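Local coordinates for protein cyanophage-like gp41-1 intein (Metagenome, PDB 6QAZ) that probably carries out protein splicing as a naturally split intein, excising itself from a precursor and joining the flanking polypeptides with a peptide bond, at residues E65-T70 with E74-G79; Q12-M17 with T33-V38; M85-K90 with K95-I100. One frame throughout, in Å; residues are numbered along the deposited sequence.

Contact 1 (E65-T70 with E74-G79)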
loop_
_atom_site.group_PDB
_atom_site.type_symbol
_atom_site.label_atom_id
_atom_site.label_comp_id
_atom_site.label_asym_id
_atom_site.label_seq_id
_atom_site.Cartn_x
_atom_site.Cartn_y
_atom_site.Cartn_z
ATOM N N GLU A 65 3.263 6.139 8.664
ATOM C CA GLU A 65 2.304 7.148 8.206
ATOM C C GLU A 65 1.598 6.720 6.926
ATOM O O GLU A 65 0.710 7.461 6.460
ATOM C CB GLU A 65 2.863 8.507 8.136
ATOM C CG GLU A 65 3.643 8.761 6.972
ATOM C CD GLU A 65 5.101 8.415 7.078
ATOM O OE1 GLU A 65 5.928 9.325 6.894
ATOM O OE2 GLU A 65 5.396 7.217 7.337
ATOM N N HIS A 66 1.919 5.568 6.368
ATOM C CA HIS A 66 1.309 5.155 5.100
ATOM C C HIS A 66 -0.172 4.834 5.301
ATOM O O HIS A 66 -0.541 4.052 6.198
ATOM C CB HIS A 66 2.060 3.946 4.555
ATOM C CG HIS A 66 1.548 3.576 3.218
ATOM N ND1 HIS A 66 1.932 4.199 2.054
ATOM C CD2 HIS A 66 0.538 2.762 2.860
ATOM C CE1 HIS A 66 1.163 3.800 1.072
ATOM N NE2 HIS A 66 0.336 2.918 1.523
ATOM N N LEU A 67 -1.028 5.394 4.469
ATOM C CA LEU A 67 -2.489 5.292 4.616
ATOM C C LEU A 67 -3.076 4.103 3.874
ATOM O O LEU A 67 -2.641 3.717 2.782
ATOM C CB LEU A 67 -3.131 6.573 4.089
ATOM C CG LEU A 67 -2.820 7.843 4.843
ATOM C CD1 LEU A 67 -3.188 9.060 3.988
ATOM C CD2 LEU A 67 -3.544 7.893 6.183
ATOM N N PHE A 68 -4.152 3.603 4.473
ATOM C CA PHE A 68 -5.012 2.586 3.859
ATOM C C PHE A 68 -6.470 2.989 3.993
ATOM O O PHE A 68 -6.898 3.440 5.061
ATOM C CB PHE A 68 -4.902 1.234 4.573
ATOM C CG PHE A 68 -3.548 0.611 4.467
ATOM C CD1 PHE A 68 -2.510 0.999 5.317
ATOM C CD2 PHE A 68 -3.289 -0.363 3.509
ATOM C CE1 PHE A 68 -1.249 0.459 5.186
ATOM C CE2 PHE A 68 -2.042 -0.932 3.417
ATOM C CZ PHE A 68 -1.023 -0.513 4.249
ATOM N N PRO A 69 -7.285 2.726 2.978
ATOM C CA PRO A 69 -8.723 2.913 3.112
ATOM C C PRO A 69 -9.276 1.874 4.070
ATOM O O PRO A 69 -8.906 0.705 4.042
ATOM C CB PRO A 69 -9.269 2.749 1.701
ATOM C CG PRO A 69 -8.224 2.043 0.942
ATOM C CD PRO A 69 -6.911 2.321 1.624
ATOM N N THR A 70 -10.215 2.307 4.897
ATOM C CA THR A 70 -10.936 1.443 5.840
ATOM C C THR A 70 -12.401 1.863 5.793
ATOM O O THR A 70 -12.758 2.892 5.223
ATOM C CB THR A 70 -10.392 1.554 7.268
ATOM O OG1 THR A 70 -10.924 2.719 7.923
ATOM C CG2 THR A 70 -8.889 1.505 7.355
ATOM N N GLU A 74 -9.559 6.853 5.579
ATOM C CA GLU A 74 -8.126 6.531 5.476
ATOM C C GLU A 74 -7.512 6.492 6.873
ATOM O O GLU A 74 -7.775 7.369 7.694
ATOM C CB GLU A 74 -7.403 7.582 4.637
ATOM C CG GLU A 74 -7.798 7.535 3.176
ATOM C CD GLU A 74 -7.227 6.346 2.409
ATOM O OE1 GLU A 74 -6.339 5.679 2.896
ATOM O OE2 GLU A 74 -7.702 6.099 1.269
ATOM N N MET A 75 -6.671 5.503 7.117
ATOM C CA MET A 75 -6.008 5.359 8.405
ATOM C C MET A 75 -4.585 4.878 8.214
ATOM O O MET A 75 -4.309 4.094 7.303
ATOM C CB MET A 75 -6.818 4.404 9.284
ATOM C CG MET A 75 -6.544 4.602 10.738
ATOM S SD MET A 75 -7.436 3.531 11.851
ATOM C CE MET A 75 -9.119 4.061 11.577
ATOM N N ASN A 76 -3.718 5.271 9.141
ATOM C CA ASN A 76 -2.338 4.795 9.173
ATOM C C ASN A 76 -2.035 4.234 10.559
ATOM O O ASN A 76 -2.796 4.417 11.500
ATOM C CB ASN A 76 -1.338 5.850 8.731
ATOM C CG ASN A 76 -1.478 7.189 9.421
ATOM O OD1 ASN A 76 -2.071 7.270 10.511
ATOM N ND2 ASN A 76 -0.967 8.240 8.813
ATOM N N ILE A 77 -0.916 3.553 10.673
ATOM C CA ILE A 77 -0.505 2.974 11.970
ATOM C C ILE A 77 -0.342 4.090 12.989
ATOM O O ILE A 77 -0.803 3.938 14.157
ATOM C CB ILE A 77 0.743 2.102 11.793
ATOM C CG1 ILE A 77 0.378 0.853 10.982
ATOM C CG2 ILE A 77 1.381 1.744 13.122
ATOM C CD1 ILE A 77 1.596 0.110 10.448
ATOM N N SER A 78 0.265 5.201 12.631
ATOM C CA SER A 78 0.461 6.294 13.617
ATOM C C SER A 78 -0.886 6.806 14.115
ATOM O O SER A 78 -0.948 7.319 15.241
ATOM C CB SER A 78 1.286 7.394 13.046
ATOM O OG SER A 78 0.601 8.028 11.983
ATOM N N GLY A 79 -1.913 6.725 13.284
ATOM C CA GLY A 79 -3.277 7.183 13.601
ATOM C C GLY A 79 -4.185 6.115 14.145
ATOM O O GLY A 79 -5.374 6.396 14.306
HETATM O O HOH W 1 0.637 2.838 8.334
#
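Phe68 and Met75 form the hydrogen-bonded antiparallel pair of a short beta hairpin, built from strands 68-70 and 73-75, on the all-beta Hint fold of inteins. Phe68 N reaches Met75 O at 2.9 Å, and Met75 N returns an equal bond to Phe68 O. Both donors are tilted somewhat out of the carbonyl planes they meet. The Phe68 ring drops to the buried side, where Ile52, Ile60 and Cys62 pack on it, and it meets Met75 O at its edge, close to the ring plane.

Packing is tightest over the Phe68-Pro69 peptide. Glu74, its chain bent at chi2 (-73°), folds back along Pro69 and sets OE1 almost straight above Phe68 C at 2.9 Å. The nitrogen under this carboxylate belongs to proline and has no proton to give, so the approach is a close polar contact and not a hydrogen bond. Leu67 CB flanks the same oxygen at 3.5 Å.

Toward Glu65 and exposed Ser78 the contact thins. Here Asn76 does the work with its side chain. With CG turned between the backbone N and the carbonyl carbon (chi1 51°), ND2 donates to Glu65 O over 3.0 Å. That bond is nearly straight, with the acceptor in the amide plane, yet ND2 stands above the carbonyl plane of Glu65. Asn76 OD1 also takes a weak bond from Gly79 N at 2.8 Å. Leu67 CD2 lies alongside ND2. The His66 side chain points away from residues 74-79, and its NE2 is hydrogen-bonded to Thr126 OG1. Its backbone is tied to the loop by a water that sits 2.7 Å from His66 O and accepts the N-H of Ile77.

Contact 2 (Q12-M17 with T33-V38); sequences QTPQGM and TGYNEV
Pro14 lies over one face of the Tyr35 ring, a CH-pi contact in which Pro14 CG stands 3.9 Å from the ring centroid. The approach is only 14° off the ring normal, with CG offset toward the rim. Pro14 CD comes down on the same ring, 3.6 Å from Tyr35 CE1, so two carbons of the pyrrolidine share the CE1 side of the phenol. The proline and the tyrosine run antiparallel as they pass. Tyr35 reaches this position because CG is anti to its carbonyl carbon (chi1 -75°), which sends the ring out from strand 34-41.

At the ring edge Gln12 O lies near the ring plane, 3.5 Å from Tyr35 CE1. The Tyr35 OH comes to 3.8 Å from Thr13 O, too far for a hydrogen bond. Gln12 OE1 is hydrogen-bonded to Lys90 NZ.

Pro14 owes its place to the type I turn from Thr13 to Gly16, which closes the beta hairpin of strands 10-13 and 16-19 at the periphery of this Hint-type intein fold. Strand 28-31 joins the two sides: Leu30 touches both Gln12 and Tyr35, and Leu28 touches Pro14.

Hydrogen bonds inside the hairpin close the turn that presents the proline. Thr13 N and Gly16 O pair at 2.9 Å, and Gly16 N bonds back to Thr13 O. Thr13 OG1 gives its proton to the same Gly16 O at 2.8 Å, in the carbonyl plane and on a lone pair, so two donors grip that oxygen. OG1 also receives a weak bond from Gln15 N, an ST turn laid over the beta turn. Gly16, with phi at 117°, adopts a backbone conformation that suits glycine.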
loop_
_atom_site.group_PDB
_atom_site.type_symbol
_atom_site.label_atom_id
_atom_site.label_comp_id
_atom_site.label_asym_id
_atom_site.label_seq_id
_atom_site.Cartn_x
_atom_site.Cartn_y
_atom_site.Cartn_z
ATOM N N GLN A 12 -0.185 -4.075 -9.800
ATOM C CA GLN A 12 -0.668 -4.639 -11.060
ATOM C C GLN A 12 -0.686 -3.552 -12.140
ATOM O O GLN A 12 -1.424 -2.572 -11.990
ATOM C CB GLN A 12 -2.047 -5.207 -10.785
ATOM C CG GLN A 12 -2.512 -6.116 -11.887
ATOM C CD GLN A 12 -3.751 -6.882 -11.518
ATOM O OE1 GLN A 12 -4.125 -7.057 -10.360
ATOM N NE2 GLN A 12 -4.400 -7.361 -12.540
ATOM N N THR A 13 0.089 -3.738 -13.190
ATOM C CA THR A 13 0.056 -2.850 -14.361
ATOM C C THR A 13 -0.666 -3.584 -15.463
ATOM O O THR A 13 -0.801 -4.816 -15.432
ATOM C CB THR A 13 1.449 -2.404 -14.789
ATOM O OG1 THR A 13 2.087 -3.459 -15.513
ATOM C CG2 THR A 13 2.286 -1.916 -13.638
ATOM N N PRO A 14 -0.992 -2.904 -16.571
ATOM C CA PRO A 14 -1.532 -3.625 -17.724
ATOM C C PRO A 14 -0.550 -4.641 -18.316
ATOM O O PRO A 14 -0.975 -5.466 -19.099
ATOM C CB PRO A 14 -1.924 -2.504 -18.695
ATOM C CG PRO A 14 -2.164 -1.299 -17.783
ATOM C CD PRO A 14 -1.066 -1.429 -16.753
ATOM N N GLN A 15 0.742 -4.460 -18.074
ATOM C CA GLN A 15 1.801 -5.364 -18.579
ATOM C C GLN A 15 2.131 -6.463 -17.550
ATOM O O GLN A 15 3.022 -7.278 -17.862
ATOM C CB GLN A 15 3.032 -4.528 -18.912
ATOM C CG GLN A 15 2.791 -3.485 -20.007
ATOM C CD GLN A 15 2.102 -2.209 -19.556
ATOM O OE1 GLN A 15 2.210 -1.755 -18.408
ATOM N NE2 GLN A 15 1.377 -1.610 -20.497
ATOM N N GLY A 16 1.409 -6.570 -16.432
ATOM C CA GLY A 16 1.626 -7.605 -15.411
ATOM C C GLY A 16 2.023 -6.997 -14.103
ATOM O O GLY A 16 2.049 -5.778 -13.920
ATOM N N MET A 17 2.312 -7.861 -13.159
ATOM C CA MET A 17 2.706 -7.398 -11.827
ATOM C C MET A 17 4.115 -6.836 -11.899
ATOM O O MET A 17 4.976 -7.388 -12.571
ATOM C CB MET A 17 2.695 -8.563 -10.834
ATOM C CG MET A 17 1.335 -9.085 -10.426
ATOM S SD MET A 17 0.390 -7.865 -9.472
ATOM C CE MET A 17 -1.081 -8.838 -9.170
ATOM N N THR A 33 -11.104 1.217 -8.827
ATOM C CA THR A 33 -11.730 2.042 -9.878
ATOM C C THR A 33 -10.857 2.060 -11.122
ATOM O O THR A 33 -10.633 3.081 -11.634
ATOM C CB THR A 33 -11.818 3.540 -9.474
ATOM O OG1 THR A 33 -10.467 3.912 -9.202
ATOM C CG2 THR A 33 -12.714 3.791 -8.285
ATOM N N GLY A 34 -10.315 0.979 -11.574
ATOM C CA GLY A 34 -9.537 0.986 -12.818
ATOM C C GLY A 34 -8.103 1.357 -12.586
ATOM O O GLY A 34 -7.615 1.358 -11.443
ATOM N N TYR A 35 -7.399 1.682 -13.635
ATOM C CA TYR A 35 -5.970 1.970 -13.553
ATOM C C TYR A 35 -5.723 3.444 -13.328
ATOM O O TYR A 35 -6.230 4.305 -14.072
ATOM C CB TYR A 35 -5.271 1.553 -14.841
ATOM C CG TYR A 35 -5.090 0.056 -14.985
ATOM C CD1 TYR A 35 -4.024 -0.585 -14.390
ATOM C CD2 TYR A 35 -6.003 -0.744 -15.665
ATOM C CE1 TYR A 35 -3.844 -1.949 -14.470
ATOM C CE2 TYR A 35 -5.833 -2.130 -15.750
ATOM C CZ TYR A 35 -4.742 -2.731 -15.143
ATOM O OH TYR A 35 -4.489 -4.084 -15.189
ATOM N N ASN A 36 -4.908 3.753 -12.327
ATOM C CA ASN A 36 -4.488 5.119 -12.063
ATOM C C ASN A 36 -3.081 5.354 -12.602
ATOM O O ASN A 36 -2.220 4.456 -12.510
ATOM C CB ASN A 36 -4.570 5.435 -10.574
ATOM C CG ASN A 36 -5.980 5.451 -10.055
ATOM O OD1 ASN A 36 -6.911 5.877 -10.775
ATOM N ND2 ASN A 36 -6.200 5.004 -8.829
ATOM N N GLU A 37 -2.827 6.523 -13.182
ATOM C CA GLU A 37 -1.497 6.852 -13.709
ATOM C C GLU A 37 -0.571 7.207 -12.559
ATOM O O GLU A 37 -0.933 7.972 -11.672
ATOM C CB GLU A 37 -1.581 8.078 -14.635
ATOM C CG GLU A 37 -0.224 8.437 -15.212
ATOM C CD GLU A 37 -0.052 9.706 -15.999
ATOM O OE1 GLU A 37 1.046 9.806 -16.650
ATOM O OE2 GLU A 37 -0.959 10.604 -15.921
ATOM N N VAL A 38 0.662 6.728 -12.642
ATOM C CA VAL A 38 1.712 7.131 -11.706
ATOM C C VAL A 38 2.216 8.527 -12.127
ATOM O O VAL A 38 2.784 8.685 -13.217
ATOM C CB VAL A 38 2.844 6.121 -11.678
ATOM C CG1 VAL A 38 3.944 6.573 -10.728
ATOM C CG2 VAL A 38 2.322 4.741 -11.273
#

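Contact 3 (M85-K90 with K95-I100); sequences MCLYVK and KKILKI
Leu87 and Ile97 meet at a slant, with Leu87 CG 4.0 Å from Ile97 CD1 and equally near CG1. The end of the isoleucine thus passes across the branch point of the leucine. Ile97 CG1 is held anti to the carbonyl carbon (chi1 -63°), which lays this arm against Leu87 and close to Met85 O. Ile52 and Leu54 of strand 45-54 close on the isoleucine from the neighbouring strand, and Leu54 also touches Leu87, making an apolar patch on the buried side.

Val89 and Lys95 are set at about a right angle. Both valine methyls touch the lysine stem, the nearer being Val89 CG2 at 3.8 Å from Lys95 CG. The lysine bends at chi2 (-68°), so its first methylenes rest on valine while its ammonium end runs off from strand 86-89.

The other face of the pair carries Cys86 and Lys96. In the conformer described, Lys96 CG, CD and CE run beside Cys86 SG, with CD the nearest of them at 3.9 Å from the sulfur.

The backbone holds these side chains in step. Leu87 and Lys95 are a hydrogen-bonded pair, Lys95 N reaching Leu87 O at 2.8 Å and Leu87 N bonding back to Lys95 O. Further along, Ile97 N meets Met85 O at 2.8 Å, with an essentially straight N-H...O angle of 179°. Just past this bond, Leu98 and Lys99 both face Thr53 in a classic beta bulge. The whole is a twisted antiparallel beta hairpin, in which strand 86-89 pairs with the start of the long, bent strand 93-113 that runs through the curled sheet of the Hint fold.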
loop_
_atom_site.group_PDB
_atom_site.type_symbol
_atom_site.label_atom_id
_atom_site.label_comp_id
_atom_site.label_asym_id
_atom_site.label_seq_id
_atom_site.Cartn_x
_atom_site.Cartn_y
_atom_site.Cartn_z
ATOM N N MET A 85 -9.212 -4.328 12.987
ATOM C CA MET A 85 -9.813 -3.501 11.924
ATOM C C MET A 85 -9.701 -4.252 10.619
ATOM O O MET A 85 -8.977 -5.234 10.550
ATOM C CB MET A 85 -9.106 -2.151 11.849
ATOM C CG MET A 85 -9.341 -1.327 13.098
ATOM S SD MET A 85 -8.485 0.238 12.950
ATOM C CE MET A 85 -8.965 1.025 14.475
ATOM N N CYS A 86 -10.465 -3.849 9.615
ATOM C CA CYS A 86 -10.464 -4.518 8.321
ATOM C C CYS A 86 -9.915 -3.607 7.227
ATOM O O CYS A 86 -10.192 -2.410 7.182
ATOM C CB CYS A 86 -11.863 -4.907 7.906
ATOM S SG CYS A 86 -12.577 -6.169 8.998
ATOM N N LEU A 87 -9.157 -4.230 6.329
ATOM C CA LEU A 87 -8.737 -3.625 5.069
ATOM C C LEU A 87 -9.529 -4.249 3.931
ATOM O O LEU A 87 -10.151 -5.277 4.090
ATOM C CB LEU A 87 -7.233 -3.776 4.850
ATOM C CG LEU A 87 -6.340 -3.173 5.924
ATOM C CD1 LEU A 87 -4.881 -3.252 5.523
ATOM C CD2 LEU A 87 -6.724 -1.733 6.237
ATOM N N TYR A 88 -9.456 -3.631 2.763
ATOM C CA TYR A 88 -10.066 -4.179 1.551
ATOM C C TYR A 88 -9.022 -4.938 0.766
ATOM O O TYR A 88 -7.903 -4.445 0.573
ATOM C CB TYR A 88 -10.634 -3.053 0.692
ATOM C CG TYR A 88 -11.749 -2.272 1.340
ATOM C CD1 TYR A 88 -13.055 -2.715 1.290
ATOM C CD2 TYR A 88 -11.492 -1.098 2.026
ATOM C CE1 TYR A 88 -14.076 -1.986 1.888
ATOM C CE2 TYR A 88 -12.492 -0.363 2.634
ATOM C CZ TYR A 88 -13.796 -0.804 2.564
ATOM O OH TYR A 88 -14.770 -0.096 3.223
ATOM N N VAL A 89 -9.406 -6.101 0.257
ATOM C CA VAL A 89 -8.543 -6.889 -0.635
ATOM C C VAL A 89 -9.218 -6.971 -1.982
ATOM O O VAL A 89 -10.393 -6.683 -2.139
ATOM C CB VAL A 89 -8.220 -8.280 -0.073
ATOM C CG1 VAL A 89 -7.532 -8.149 1.259
ATOM C CG2 VAL A 89 -9.415 -9.205 -0.032
ATOM N N LYS A 90 -8.482 -7.385 -2.979
ATOM C CA LYS A 90 -9.066 -7.399 -4.326
ATOM C C LYS A 90 -10.220 -8.384 -4.306
ATOM O O LYS A 90 -10.072 -9.478 -3.816
ATOM C CB LYS A 90 -8.016 -7.667 -5.392
ATOM C CG LYS A 90 -8.468 -7.421 -6.819
ATOM C CD LYS A 90 -7.338 -7.586 -7.842
ATOM C CE LYS A 90 -7.861 -7.779 -9.245
ATOM N NZ LYS A 90 -6.790 -8.251 -10.150
ATOM N N LYS A 95 -11.231 -7.767 4.941
ATOM C CA LYS A 95 -10.458 -8.793 5.645
ATOM C C LYS A 95 -9.847 -8.200 6.894
ATOM O O LYS A 95 -9.259 -7.103 6.864
ATOM C CB LYS A 95 -9.373 -9.387 4.751
ATOM C CG LYS A 95 -9.905 -10.201 3.586
ATOM C CD LYS A 95 -10.590 -11.487 3.986
ATOM C CE LYS A 95 -11.253 -12.168 2.824
ATOM N NZ LYS A 95 -11.925 -13.398 3.265
ATOM N N LYS A 96 -9.960 -8.927 7.985
ATOM C CA LYS A 96 -9.411 -8.482 9.277
ATOM C C LYS A 96 -7.890 -8.420 9.246
ATOM O O LYS A 96 -7.237 -9.345 8.760
ATOM C CB LYS A 96 -9.832 -9.471 10.363
ATOM C CG LYS A 96 -11.277 -9.576 10.836
ATOM C CD LYS A 96 -11.551 -8.591 11.898
ATOM C CE LYS A 96 -13.030 -8.495 12.193
ATOM N NZ LYS A 96 -13.564 -9.731 12.828
ATOM N N ILE A 97 -7.363 -7.403 9.890
ATOM C CA ILE A 97 -5.931 -7.357 10.261
ATOM C C ILE A 97 -5.720 -8.289 11.441
ATOM O O ILE A 97 -6.318 -8.099 12.496
ATOM C CB ILE A 97 -5.500 -5.933 10.601
ATOM C CG1 ILE A 97 -5.640 -4.991 9.399
ATOM C CG2 ILE A 97 -4.058 -5.942 11.100
ATOM C CD1 ILE A 97 -5.394 -3.536 9.745
ATOM N N LEU A 98 -4.882 -9.289 11.255
ATOM C CA LEU A 98 -4.511 -10.201 12.353
ATOM C C LEU A 98 -3.369 -9.629 13.188
ATOM O O LEU A 98 -3.371 -9.854 14.415
ATOM C CB LEU A 98 -4.069 -11.540 11.812
ATOM C CG LEU A 98 -5.118 -12.431 11.198
ATOM C CD1 LEU A 98 -4.494 -13.777 10.903
ATOM C CD2 LEU A 98 -6.342 -12.608 12.054
ATOM N N LYS A 99 -2.388 -9.002 12.546
ATOM C CA LYS A 99 -1.151 -8.592 13.210
ATOM C C LYS A 99 -0.652 -7.341 12.556
ATOM O O LYS A 99 -0.680 -7.258 11.334
ATOM C CB LYS A 99 -0.030 -9.649 13.102
ATOM C CG LYS A 99 -0.327 -11.036 13.565
ATOM C CD LYS A 99 0.800 -11.938 13.214
ATOM C CE LYS A 99 0.309 -13.369 13.084
ATOM N NZ LYS A 99 1.388 -14.371 13.080
ATOM N N ILE A 100 -0.064 -6.482 13.356
ATOM C CA ILE A 100 0.832 -5.423 12.868
ATOM C C ILE A 100 2.129 -5.571 13.653
ATOM O O ILE A 100 2.105 -5.578 14.898
ATOM C CB ILE A 100 0.222 -4.040 13.016
ATOM C CG1 ILE A 100 -1.132 -3.982 12.299
ATOM C CG2 ILE A 100 1.208 -3.010 12.476
ATOM C CD1 ILE A 100 -1.754 -2.640 12.189
#

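Overall arrangement
Along the chain contact 2 comes first, then contact 1, then contact 3. Contacts 1 and 3 are neighbours, their centres about 12 Å apart. They touch through Met75 SD and Met85 SD, 3.6 Å apart, and through Phe68 against Leu87 and Ile77 against Ile100. Contact 2 lies across the chain's centre from contact 1, the two centres about 22 Å apart, and does not touch it. It reaches contact 3 through the Gln12-Lys90 pair. Contacts 2 and 3 also share one curled antiparallel sheet, in which strands 34-41 and 93-113 pair. Contacts 1 and 3 are each internal to a hairpin, and contact 2 lays a hairpin turn on a strand of the large sheet; all belong to one compact beta domain, consistent with an intein.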